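Local coordinates for protein pectate lyase (PDB 3VMV) that probably cleaves pectate (polygalacturonate) by beta-elimination, as a secreted polysaccharide lyase of family 1 built on a parallel beta-helix, at residues 97-103 with 124-130; 160-166 with 189-195; 173-179 with 201-205. All coordinates share one frame; numbering follows the deposited sequence.

Contact 1 (97-103 with 124-130); sequences IRLSNAH and EVTDDSK. With SO4 (sulfate ion), chain B.
The hydroxyl of Ser129 joins the type I' turn 126-129 to the start of strand 102-103: its OG accepts the N-H of Ala102 at 2.9 Å in a nearly straight bond (166°) and donates to Thr126 O, in the carbonyl plane. A second hydroxyl bond comes from Ser100, whose OG donates to Asp127 OD2 (2.7 Å) on the anti lone pair of that oxygen, while Asn101, whose ND2 donates to Lys74 O, folds its CB over Asp127 O. The His103 ring carries Lys130 N over one face, and its CD2 packs on Lys130 CB at 3.7 Å.

On the same side of the strands Arg98 and Glu124 run side by side, with guanidinium and carboxylate planes 21° apart. The contact is made by a methylene and not by the guanidinium: Arg98 CD lies 3.3 Å from Glu124 OE2. A bend at chi3 (64°) turns the guanidinium away, and its edge grips a sulfate, probably from the crystallisation medium, through NH1 to O2 (3.0 Å) and NH2 to O3 (2.7 Å). Asp67 and Glu119 also pair with Arg98, and Lys159 with Glu124.

Backbone bonds in parallel register hold strand 97-100 against 124-126. Leu99 and Val125 point to the other face, toward Val132 and Ile134 of strand 132-135, while strands 66-68 and 156-158 flank the pair.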
loop_
_atom_site.group_PDB
_atom_site.type_symbol
_atom_site.label_atom_id
_atom_site.label_comp_id
_atom_site.label_asym_id
_atom_site.label_seq_id
_atom_site.Cartn_x
_atom_site.Cartn_y
_atom_site.Cartn_z
ATOM N N ILE A 97 -4.632 -7.498 7.462
ATOM C CA ILE A 97 -5.840 -6.688 7.627
ATOM C C ILE A 97 -6.556 -6.505 6.311
ATOM O O ILE A 97 -5.915 -6.286 5.288
ATOM C CB ILE A 97 -5.434 -5.280 8.144
ATOM C CG1 ILE A 97 -4.757 -5.431 9.509
ATOM C CG2 ILE A 97 -6.684 -4.391 8.272
ATOM C CD1 ILE A 97 -4.091 -4.093 10.042
ATOM N N ARG A 98 -7.888 -6.599 6.319
ATOM C CA ARG A 98 -8.676 -6.314 5.130
ATOM C C ARG A 98 -9.623 -5.175 5.416
ATOM O O ARG A 98 -10.374 -5.219 6.384
ATOM C CB ARG A 98 -9.449 -7.532 4.603
ATOM C CG ARG A 98 -10.241 -7.234 3.326
ATOM C CD ARG A 98 -10.876 -8.509 2.760
ATOM N NE ARG A 98 -11.855 -9.033 3.706
ATOM C CZ ARG A 98 -12.406 -10.256 3.619
ATOM N NH1 ARG A 98 -13.314 -10.619 4.512
ATOM N NH2 ARG A 98 -12.037 -11.100 2.662
ATOM N N LEU A 99 -9.611 -4.177 4.548
ATOM C CA LEU A 99 -10.589 -3.094 4.644
ATOM C C LEU A 99 -11.641 -3.283 3.586
ATOM O O LEU A 99 -11.313 -3.283 2.386
ATOM C CB LEU A 99 -9.896 -1.741 4.469
ATOM C CG LEU A 99 -8.679 -1.385 5.350
ATOM C CD1 LEU A 99 -8.300 0.104 5.078
ATOM C CD2 LEU A 99 -8.837 -1.647 6.805
ATOM N N SER A 100 -12.903 -3.403 3.972
ATOM C CA SER A 100 -13.972 -3.661 3.008
ATOM C C SER A 100 -15.085 -2.624 3.203
ATOM O O SER A 100 -15.656 -2.515 4.291
ATOM C CB SER A 100 -14.498 -5.085 3.218
ATOM O OG SER A 100 -15.711 -5.286 2.518
ATOM N N ASN A 101 -15.344 -1.852 2.158
ATOM C CA ASN A 101 -16.251 -0.698 2.229
ATOM C C ASN A 101 -15.996 0.127 3.491
ATOM O O ASN A 101 -16.889 0.482 4.252
ATOM C CB ASN A 101 -17.719 -1.123 2.108
ATOM C CG ASN A 101 -18.611 0.010 1.599
ATOM O OD1 ASN A 101 -18.147 1.061 1.182
ATOM N ND2 ASN A 101 -19.945 -0.237 1.630
ATOM N N ALA A 102 -14.711 0.394 3.681
ATOM C CA ALA A 102 -14.212 1.055 4.858
ATOM C C ALA A 102 -13.828 2.487 4.520
ATOM O O ALA A 102 -13.198 2.714 3.492
ATOM C CB ALA A 102 -13.004 0.265 5.384
ATOM N N HIS A 103 -14.252 3.444 5.351
ATOM C CA HIS A 103 -14.125 4.866 5.041
ATOM C C HIS A 103 -13.495 5.619 6.172
ATOM O O HIS A 103 -13.910 5.468 7.306
ATOM C CB HIS A 103 -15.497 5.433 4.731
ATOM C CG HIS A 103 -16.087 4.838 3.498
ATOM N ND1 HIS A 103 -16.620 3.567 3.473
ATOM C CD2 HIS A 103 -16.127 5.293 2.225
ATOM C CE1 HIS A 103 -17.006 3.280 2.241
ATOM N NE2 HIS A 103 -16.724 4.311 1.468
ATOM N N GLU A 124 -5.204 -5.522 2.544
ATOM C CA GLU A 124 -6.046 -5.516 1.364
ATOM C C GLU A 124 -7.064 -4.410 1.489
ATOM O O GLU A 124 -7.802 -4.378 2.479
ATOM C CB GLU A 124 -6.757 -6.867 1.187
ATOM C CG GLU A 124 -7.870 -6.744 0.085
ATOM C CD GLU A 124 -8.361 -8.044 -0.571
ATOM O OE1 GLU A 124 -7.663 -8.612 -1.456
ATOM O OE2 GLU A 124 -9.493 -8.474 -0.251
ATOM N N VAL A 125 -7.128 -3.504 0.507
ATOM C CA VAL A 125 -8.067 -2.395 0.568
ATOM C C VAL A 125 -9.056 -2.585 -0.588
ATOM O O VAL A 125 -8.656 -2.540 -1.739
ATOM C CB VAL A 125 -7.332 -1.051 0.429
ATOM C CG1 VAL A 125 -8.300 0.089 0.520
ATOM C CG2 VAL A 125 -6.195 -0.899 1.475
ATOM N N THR A 126 -10.338 -2.825 -0.296
ATOM C CA THR A 126 -11.230 -3.346 -1.312
ATOM C C THR A 126 -12.664 -2.935 -1.082
ATOM O O THR A 126 -12.965 -2.147 -0.171
ATOM C CB THR A 126 -11.064 -4.889 -1.403
ATOM O OG1 THR A 126 -11.724 -5.374 -2.575
ATOM C CG2 THR A 126 -11.578 -5.612 -0.139
ATOM N N ASP A 127 -13.553 -3.416 -1.950
ATOM C CA ASP A 127 -14.988 -3.183 -1.827
ATOM C C ASP A 127 -15.337 -1.726 -1.561
ATOM O O ASP A 127 -16.052 -1.427 -0.604
ATOM C CB ASP A 127 -15.610 -4.074 -0.722
ATOM C CG ASP A 127 -15.317 -5.574 -0.934
ATOM O OD1 ASP A 127 -15.295 -6.025 -2.099
ATOM O OD2 ASP A 127 -15.093 -6.288 0.055
ATOM N N ASP A 128 -14.842 -0.845 -2.416
ATOM C CA ASP A 128 -15.255 0.550 -2.433
ATOM C C ASP A 128 -14.813 1.367 -1.233
ATOM O O ASP A 128 -15.387 2.424 -0.971
ATOM C CB ASP A 128 -16.773 0.647 -2.637
ATOM C CG ASP A 128 -17.217 0.016 -3.948
ATOM O OD1 ASP A 128 -17.261 0.746 -4.956
ATOM O OD2 ASP A 128 -17.531 -1.193 -3.966
ATOM N N SER A 129 -13.745 0.916 -0.561
ATOM C CA SER A 129 -13.184 1.682 0.551
ATOM C C SER A 129 -12.667 3.027 0.029
ATOM O O SER A 129 -12.204 3.137 -1.105
ATOM C CB SER A 129 -12.020 0.924 1.166
ATOM O OG SER A 129 -12.476 -0.204 1.891
ATOM N N LYS A 130 -12.731 4.051 0.874
ATOM C CA LYS A 130 -12.223 5.361 0.502
ATOM C C LYS A 130 -11.593 6.065 1.690
ATOM O O LYS A 130 -12.000 5.843 2.853
ATOM C CB LYS A 130 -13.356 6.225 -0.053
ATOM C CG LYS A 130 -13.843 5.670 -1.408
ATOM C CD LYS A 130 -14.803 6.613 -2.096
ATOM C CE LYS A 130 -15.344 5.951 -3.352
ATOM N NZ LYS A 130 -15.070 4.480 -3.347
HETATM S S SO4 B . -13.509 -14.358 3.455
HETATM O O1 SO4 B . -12.556 -14.881 4.423
HETATM O O2 SO4 B . -14.421 -13.425 4.078
HETATM O O3 SO4 B . -12.774 -13.699 2.377
HETATM O O4 SO4 B . -14.310 -15.448 2.922
#

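Contact 2 (160-166 with 189-195); sequences RNAEYIT and LAPDKIT
Segments 160-166 and 189-195 run parallel, their end-to-end directions 6° apart, and the ladder is regular at its C-terminal end, where Ile165 N donates to Lys193 O and Thr195 N to Ile165 O at 2.9 Å. Further back, Asp192 N reaches Ala162 O, and Asn161 N approaches Leu189 O from well above the carbonyl plane.

Glu163 and Lys193 lie side by side and point the same way. The modelled Lys193 NZ to Glu163 OE2 distance, 2.5 Å, is unusually short for a salt bridge. The bend at the end of the lysine (chi4 69°) also lets NZ meet Asp192 OD1 at 3.0 Å, from above the carboxylate plane. Glu163 OE2 and Asp192 OD1, 4.4 Å apart, are thus linked both by this ammonium, whose charge probably eases their repulsion, and by a water that donates to each. Asp192 OD2 is bound by Asp215 N. The methylenes of the same lysine run along Tyr164, Lys193 CD coming within 3.4 Å of Tyr164 CE1.

In the parallel beta-helix, Tyr164 marks a corner where the chain passes from one face to the next, and Lys193 lies alongside it on the next coil. Ile165 and Ile194 enter the interior, their CD1 atoms 3.6 Å apart and backed by Met158. Thr166 and Thr195 form the opposite face, with their hydroxyls bound by Gln5 and Tyr302 respectively. At the other end Leu189 CD1 covers one face of the Arg160 guanidinium, 3.8 Å from NH1.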
loop_
_atom_site.group_PDB
_atom_site.type_symbol
_atom_site.label_atom_id
_atom_site.label_comp_id
_atom_site.label_asym_id
_atom_site.label_seq_id
_atom_site.Cartn_x
_atom_site.Cartn_y
_atom_site.Cartn_z
ATOM N N ARG A 160 -11.201 -3.185 -6.507
ATOM C CA ARG A 160 -12.659 -3.015 -6.447
ATOM C C ARG A 160 -13.039 -1.600 -5.998
ATOM O O ARG A 160 -13.750 -1.394 -5.011
ATOM C CB ARG A 160 -13.300 -4.103 -5.564
ATOM C CG ARG A 160 -13.085 -5.500 -6.193
ATOM C CD ARG A 160 -13.839 -6.564 -5.427
ATOM N NE ARG A 160 -13.824 -7.806 -6.207
ATOM C CZ ARG A 160 -14.726 -8.155 -7.125
ATOM N NH1 ARG A 160 -15.762 -7.371 -7.402
ATOM N NH2 ARG A 160 -14.582 -9.304 -7.773
ATOM N N ASN A 161 -12.569 -0.629 -6.772
ATOM C CA ASN A 161 -12.996 0.760 -6.627
ATOM C C ASN A 161 -12.566 1.481 -5.352
ATOM O O ASN A 161 -13.131 2.519 -5.032
ATOM C CB ASN A 161 -14.507 0.845 -6.791
ATOM C CG ASN A 161 -14.930 0.339 -8.123
ATOM O OD1 ASN A 161 -14.599 0.935 -9.150
ATOM N ND2 ASN A 161 -15.613 -0.796 -8.130
ATOM N N ALA A 162 -11.520 0.983 -4.697
ATOM C CA ALA A 162 -10.892 1.699 -3.588
ATOM C C ALA A 162 -10.373 3.023 -4.142
ATOM O O ALA A 162 -9.837 3.064 -5.247
ATOM C CB ALA A 162 -9.708 0.873 -3.033
ATOM N N GLU A 163 -10.495 4.109 -3.379
ATOM C CA GLU A 163 -10.186 5.433 -3.929
ATOM C C GLU A 163 -9.734 6.335 -2.808
ATOM O O GLU A 163 -10.221 6.206 -1.670
ATOM C CB GLU A 163 -11.450 6.055 -4.562
ATOM C CG GLU A 163 -11.202 7.245 -5.463
ATOM C CD GLU A 163 -12.464 7.591 -6.272
ATOM O OE1 GLU A 163 -13.530 7.043 -5.942
ATOM O OE2 GLU A 163 -12.402 8.395 -7.219
ATOM N N TYR A 164 -8.863 7.300 -3.139
ATOM C CA TYR A 164 -8.406 8.329 -2.196
ATOM C C TYR A 164 -7.559 7.695 -1.104
ATOM O O TYR A 164 -7.928 7.678 0.078
ATOM C CB TYR A 164 -9.589 9.168 -1.598
ATOM C CG TYR A 164 -10.373 9.948 -2.634
ATOM C CD1 TYR A 164 -9.828 11.057 -3.248
ATOM C CD2 TYR A 164 -11.671 9.559 -2.984
ATOM C CE1 TYR A 164 -10.541 11.755 -4.212
ATOM C CE2 TYR A 164 -12.393 10.255 -3.926
ATOM C CZ TYR A 164 -11.812 11.343 -4.527
ATOM O OH TYR A 164 -12.513 12.046 -5.472
ATOM N N ILE A 165 -6.408 7.156 -1.504
ATOM C CA ILE A 165 -5.590 6.333 -0.618
ATOM C C ILE A 165 -4.178 6.899 -0.635
ATOM O O ILE A 165 -3.675 7.229 -1.723
ATOM C CB ILE A 165 -5.574 4.898 -1.123
ATOM C CG1 ILE A 165 -7.018 4.433 -1.353
ATOM C CG2 ILE A 165 -4.787 3.987 -0.144
ATOM C CD1 ILE A 165 -7.169 3.051 -1.867
ATOM N N THR A 166 -3.569 7.056 0.546
ATOM C CA THR A 166 -2.164 7.472 0.630
ATOM C C THR A 166 -1.370 6.440 1.386
ATOM O O THR A 166 -1.765 6.053 2.484
ATOM C CB THR A 166 -2.033 8.820 1.311
ATOM O OG1 THR A 166 -2.568 9.837 0.460
ATOM C CG2 THR A 166 -0.558 9.177 1.564
ATOM N N LEU A 189 -14.159 -1.952 -12.114
ATOM C CA LEU A 189 -13.793 -2.349 -10.752
ATOM C C LEU A 189 -12.467 -1.712 -10.346
ATOM O O LEU A 189 -11.974 -1.979 -9.256
ATOM C CB LEU A 189 -13.586 -3.856 -10.672
ATOM C CG LEU A 189 -14.892 -4.631 -10.850
ATOM C CD1 LEU A 189 -14.525 -6.094 -10.741
ATOM C CD2 LEU A 189 -15.870 -4.201 -9.757
ATOM N N ALA A 190 -11.872 -0.896 -11.206
ATOM C CA ALA A 190 -10.535 -0.346 -10.884
ATOM C C ALA A 190 -10.563 0.650 -9.731
ATOM O O ALA A 190 -11.407 1.546 -9.683
ATOM C CB ALA A 190 -9.976 0.338 -12.114
ATOM N N PRO A 191 -9.587 0.552 -8.832
ATOM C CA PRO A 191 -9.331 1.661 -7.919
ATOM C C PRO A 191 -8.920 2.907 -8.711
ATOM O O PRO A 191 -8.615 2.856 -9.916
ATOM C CB PRO A 191 -8.122 1.171 -7.107
ATOM C CG PRO A 191 -8.161 -0.373 -7.232
ATOM C CD PRO A 191 -8.608 -0.535 -8.686
ATOM N N ASP A 192 -8.813 4.026 -7.983
ATOM C CA ASP A 192 -8.296 5.263 -8.550
ATOM C C ASP A 192 -7.769 6.137 -7.437
ATOM O O ASP A 192 -8.168 5.984 -6.286
ATOM C CB ASP A 192 -9.414 6.011 -9.258
ATOM C CG ASP A 192 -8.912 7.050 -10.253
ATOM O OD1 ASP A 192 -9.695 7.963 -10.627
ATOM O OD2 ASP A 192 -7.756 6.992 -10.715
ATOM N N LYS A 193 -6.892 7.081 -7.793
ATOM C CA LYS A 193 -6.490 8.172 -6.898
ATOM C C LYS A 193 -5.690 7.661 -5.668
ATOM O O LYS A 193 -6.141 7.679 -4.486
ATOM C CB LYS A 193 -7.680 9.059 -6.527
ATOM C CG LYS A 193 -8.350 9.680 -7.759
ATOM C CD LYS A 193 -9.457 10.596 -7.265
ATOM C CE LYS A 193 -10.384 10.996 -8.389
ATOM N NZ LYS A 193 -11.181 9.828 -8.865
ATOM N N ILE A 194 -4.498 7.150 -5.983
ATOM C CA ILE A 194 -3.564 6.610 -4.969
ATOM C C ILE A 194 -2.253 7.410 -4.992
ATOM O O ILE A 194 -1.684 7.615 -6.058
ATOM C CB ILE A 194 -3.197 5.150 -5.319
ATOM C CG1 ILE A 194 -4.403 4.378 -5.884
ATOM C CG2 ILE A 194 -2.491 4.425 -4.156
ATOM C CD1 ILE A 194 -5.539 4.156 -4.845
ATOM N N THR A 195 -1.760 7.786 -3.817
ATOM C CA THR A 195 -0.452 8.427 -3.669
ATOM C C THR A 195 0.461 7.482 -2.907
ATOM O O THR A 195 0.077 6.977 -1.838
ATOM C CB THR A 195 -0.628 9.692 -2.801
ATOM O OG1 THR A 195 -1.523 10.590 -3.458
ATOM C CG2 THR A 195 0.727 10.399 -2.547
HETATM O O HOH W 1 -12.419 7.881 -9.990
#

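Contact 3 (173-179 with 201-205); sequences ENHWKTM and FNNLN
Asn203 ND2 is held by two carbonyl oxygens, Asn174 OD1 at 2.8 Å and, from outside the pair, Phe143 O. The bond to Asn174 is nearly straight (174°) and lies in the amide plane of Asn203, although the two amide planes are turned 69° from each other. One residue earlier, Asn202 ND2 donates to Glu173 OE2 at 2.9 Å, reaching the anti side of the carboxylate somewhat out of its plane. Backbone bonds reinforce these ties: Asn174 N to Asn202 O, His175 N to Asn203 O and Asn205 N to His175 O.

Thr178 crosses Leu204 at about a right angle, its OG1 3.5 Å from Leu204 CB and donating to Ser206 O beyond the pair. Met179, bent at chi3 (-57°), brings its CE to 3.5 Å from Phe201 CE1, and its sulfur sits obliquely to the ring in a Met-aromatic contact. Phe172 and Phe223 also meet that ring, making an aromatic interior. Trp176 crosses Asn205 and hydrogen-bonds through NE1 to Pro144 O.

Asn174 and Asn203, each at a sharp corner with positive phi, lie in register one above the other, the stacking of equivalent turns on successive coils that characterises the parallel beta-helix of pectate lyases.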
loop_
_atom_site.group_PDB
_atom_site.type_symbol
_atom_site.label_atom_id
_atom_site.label_comp_id
_atom_site.label_asym_id
_atom_site.label_seq_id
_atom_site.Cartn_x
_atom_site.Cartn_y
_atom_site.Cartn_z
ATOM N N GLU A 173 9.677 -4.798 2.106
ATOM C CA GLU A 173 10.944 -5.457 1.907
ATOM C C GLU A 173 10.745 -6.942 1.784
ATOM O O GLU A 173 9.788 -7.503 2.303
ATOM C CB GLU A 173 11.863 -5.213 3.099
ATOM C CG GLU A 173 12.095 -3.734 3.425
ATOM C CD GLU A 173 13.264 -3.514 4.396
ATOM O OE1 GLU A 173 13.029 -3.001 5.514
ATOM O OE2 GLU A 173 14.435 -3.831 4.045
ATOM N N ASN A 174 11.693 -7.568 1.108
ATOM C CA ASN A 174 11.834 -9.030 1.133
ATOM C C ASN A 174 10.561 -9.728 0.736
ATOM O O ASN A 174 9.955 -10.450 1.553
ATOM C CB ASN A 174 12.311 -9.516 2.520
ATOM C CG ASN A 174 13.552 -8.770 2.999
ATOM O OD1 ASN A 174 14.406 -8.401 2.214
ATOM N ND2 ASN A 174 13.658 -8.582 4.314
ATOM N N HIS A 175 10.164 -9.532 -0.508
ATOM C CA HIS A 175 8.863 -10.043 -0.926
ATOM C C HIS A 175 8.839 -10.184 -2.437
ATOM O O HIS A 175 9.513 -9.465 -3.139
ATOM C CB HIS A 175 7.797 -9.039 -0.482
ATOM C CG HIS A 175 6.406 -9.573 -0.539
ATOM N ND1 HIS A 175 5.544 -9.356 -1.588
ATOM C CD2 HIS A 175 5.730 -10.321 0.362
ATOM C CE1 HIS A 175 4.392 -9.957 -1.327
ATOM N NE2 HIS A 175 4.498 -10.576 -0.167
ATOM N N TRP A 176 8.005 -11.081 -2.953
ATOM C CA TRP A 176 7.865 -11.239 -4.374
ATOM C C TRP A 176 6.840 -10.249 -4.978
ATOM O O TRP A 176 7.262 -9.327 -5.679
ATOM C CB TRP A 176 7.442 -12.675 -4.720
ATOM C CG TRP A 176 8.503 -13.737 -4.546
ATOM C CD1 TRP A 176 8.838 -14.405 -3.393
ATOM C CD2 TRP A 176 9.294 -14.310 -5.577
ATOM N NE1 TRP A 176 9.813 -15.344 -3.658
ATOM C CE2 TRP A 176 10.114 -15.301 -4.989
ATOM C CE3 TRP A 176 9.414 -14.057 -6.953
ATOM C CZ2 TRP A 176 11.033 -16.054 -5.733
ATOM C CZ3 TRP A 176 10.317 -14.813 -7.694
ATOM C CH2 TRP A 176 11.106 -15.813 -7.071
ATOM N N LYS A 177 5.538 -10.429 -4.698
ATOM C CA LYS A 177 4.474 -9.677 -5.392
ATOM C C LYS A 177 4.016 -8.502 -4.530
ATOM O O LYS A 177 3.099 -8.618 -3.707
ATOM C CB LYS A 177 3.284 -10.586 -5.737
ATOM C CG LYS A 177 3.669 -11.863 -6.477
ATOM C CD LYS A 177 2.405 -12.746 -6.736
ATOM C CE LYS A 177 1.773 -13.256 -5.440
ATOM N NZ LYS A 177 0.612 -14.158 -5.819
ATOM N N THR A 178 4.667 -7.354 -4.698
ATOM C CA THR A 178 4.600 -6.339 -3.630
ATOM C C THR A 178 3.248 -5.617 -3.480
ATOM O O THR A 178 2.654 -5.662 -2.392
ATOM C CB THR A 178 5.733 -5.324 -3.794
ATOM O OG1 THR A 178 6.959 -6.011 -4.098
ATOM C CG2 THR A 178 5.983 -4.541 -2.494
ATOM N N MET A 179 2.763 -4.972 -4.543
ATOM C CA MET A 179 1.578 -4.121 -4.451
ATOM C C MET A 179 0.769 -4.174 -5.714
ATOM O O MET A 179 1.306 -4.042 -6.828
ATOM C CB MET A 179 1.997 -2.666 -4.273
ATOM C CG MET A 179 2.721 -2.408 -2.988
ATOM S SD MET A 179 3.094 -0.654 -2.716
ATOM C CE MET A 179 4.045 -0.224 -4.175
ATOM N N PHE A 201 11.231 0.717 -0.796
ATOM C CA PHE A 201 10.867 -0.509 -1.526
ATOM C C PHE A 201 12.152 -1.273 -1.756
ATOM O O PHE A 201 12.932 -0.900 -2.619
ATOM C CB PHE A 201 10.240 -0.130 -2.868
ATOM C CG PHE A 201 8.949 0.683 -2.757
ATOM C CD1 PHE A 201 7.800 0.161 -2.150
ATOM C CD2 PHE A 201 8.860 1.947 -3.329
ATOM C CE1 PHE A 201 6.619 0.922 -2.100
ATOM C CE2 PHE A 201 7.681 2.687 -3.340
ATOM C CZ PHE A 201 6.548 2.185 -2.693
ATOM N N ASN A 202 12.416 -2.349 -1.016
ATOM C CA ASN A 202 13.759 -2.930 -1.016
ATOM C C ASN A 202 13.721 -4.470 -1.076
ATOM O O ASN A 202 13.006 -5.108 -0.313
ATOM C CB ASN A 202 14.474 -2.482 0.272
ATOM C CG ASN A 202 15.804 -3.148 0.447
ATOM O OD1 ASN A 202 16.679 -3.027 -0.410
ATOM N ND2 ASN A 202 15.984 -3.816 1.576
ATOM N N ASN A 203 14.540 -5.038 -1.952
ATOM C CA ASN A 203 14.654 -6.505 -2.080
ATOM C C ASN A 203 13.301 -7.150 -2.405
ATOM O O ASN A 203 12.764 -7.983 -1.641
ATOM C CB ASN A 203 15.323 -7.155 -0.880
ATOM C CG ASN A 203 15.637 -8.608 -1.138
ATOM O OD1 ASN A 203 16.139 -8.964 -2.209
ATOM N ND2 ASN A 203 15.380 -9.448 -0.153
ATOM N N LEU A 204 12.769 -6.742 -3.568
ATOM C CA LEU A 204 11.441 -7.145 -4.034
ATOM C C LEU A 204 11.597 -7.733 -5.395
ATOM O O LEU A 204 12.541 -7.393 -6.114
ATOM C CB LEU A 204 10.481 -5.939 -4.113
ATOM C CG LEU A 204 10.405 -5.139 -2.804
ATOM C CD1 LEU A 204 9.675 -3.835 -3.116
ATOM C CD2 LEU A 204 9.693 -5.927 -1.692
ATOM N N ASN A 205 10.660 -8.597 -5.814
ATOM C CA ASN A 205 10.737 -9.066 -7.196
ATOM C C ASN A 205 9.993 -8.172 -8.196
ATOM O O ASN A 205 10.517 -7.806 -9.253
ATOM C CB ASN A 205 10.228 -10.507 -7.317
ATOM C CG ASN A 205 10.528 -11.101 -8.685
ATOM O OD1 ASN A 205 9.611 -11.508 -9.429
ATOM N ND2 ASN A 205 11.769 -11.123 -9.030
#

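How the contacts relate
From the N terminus, 97-103 meets 124-130 first, so contact 1 closes one coil, with 20 residues between, before either other contact opens. Contacts 2 and 3 then cross: 160-166 and 173-179 come in turn, followed by their partners 189-195 and 201-205, because both lie on the same two successive coils, at different corners. They share strand 165-175, yet their nearest atoms stay about 8 Å apart. Contact 1 and contact 2 adjoin directly, Asp128 N lying 2.9 Å from Arg160 O, a probable hydrogen bond, so the two contacts continue one another from coil to coil. Contact 3 lies across the chain's centre from both, tying a different part of the coil.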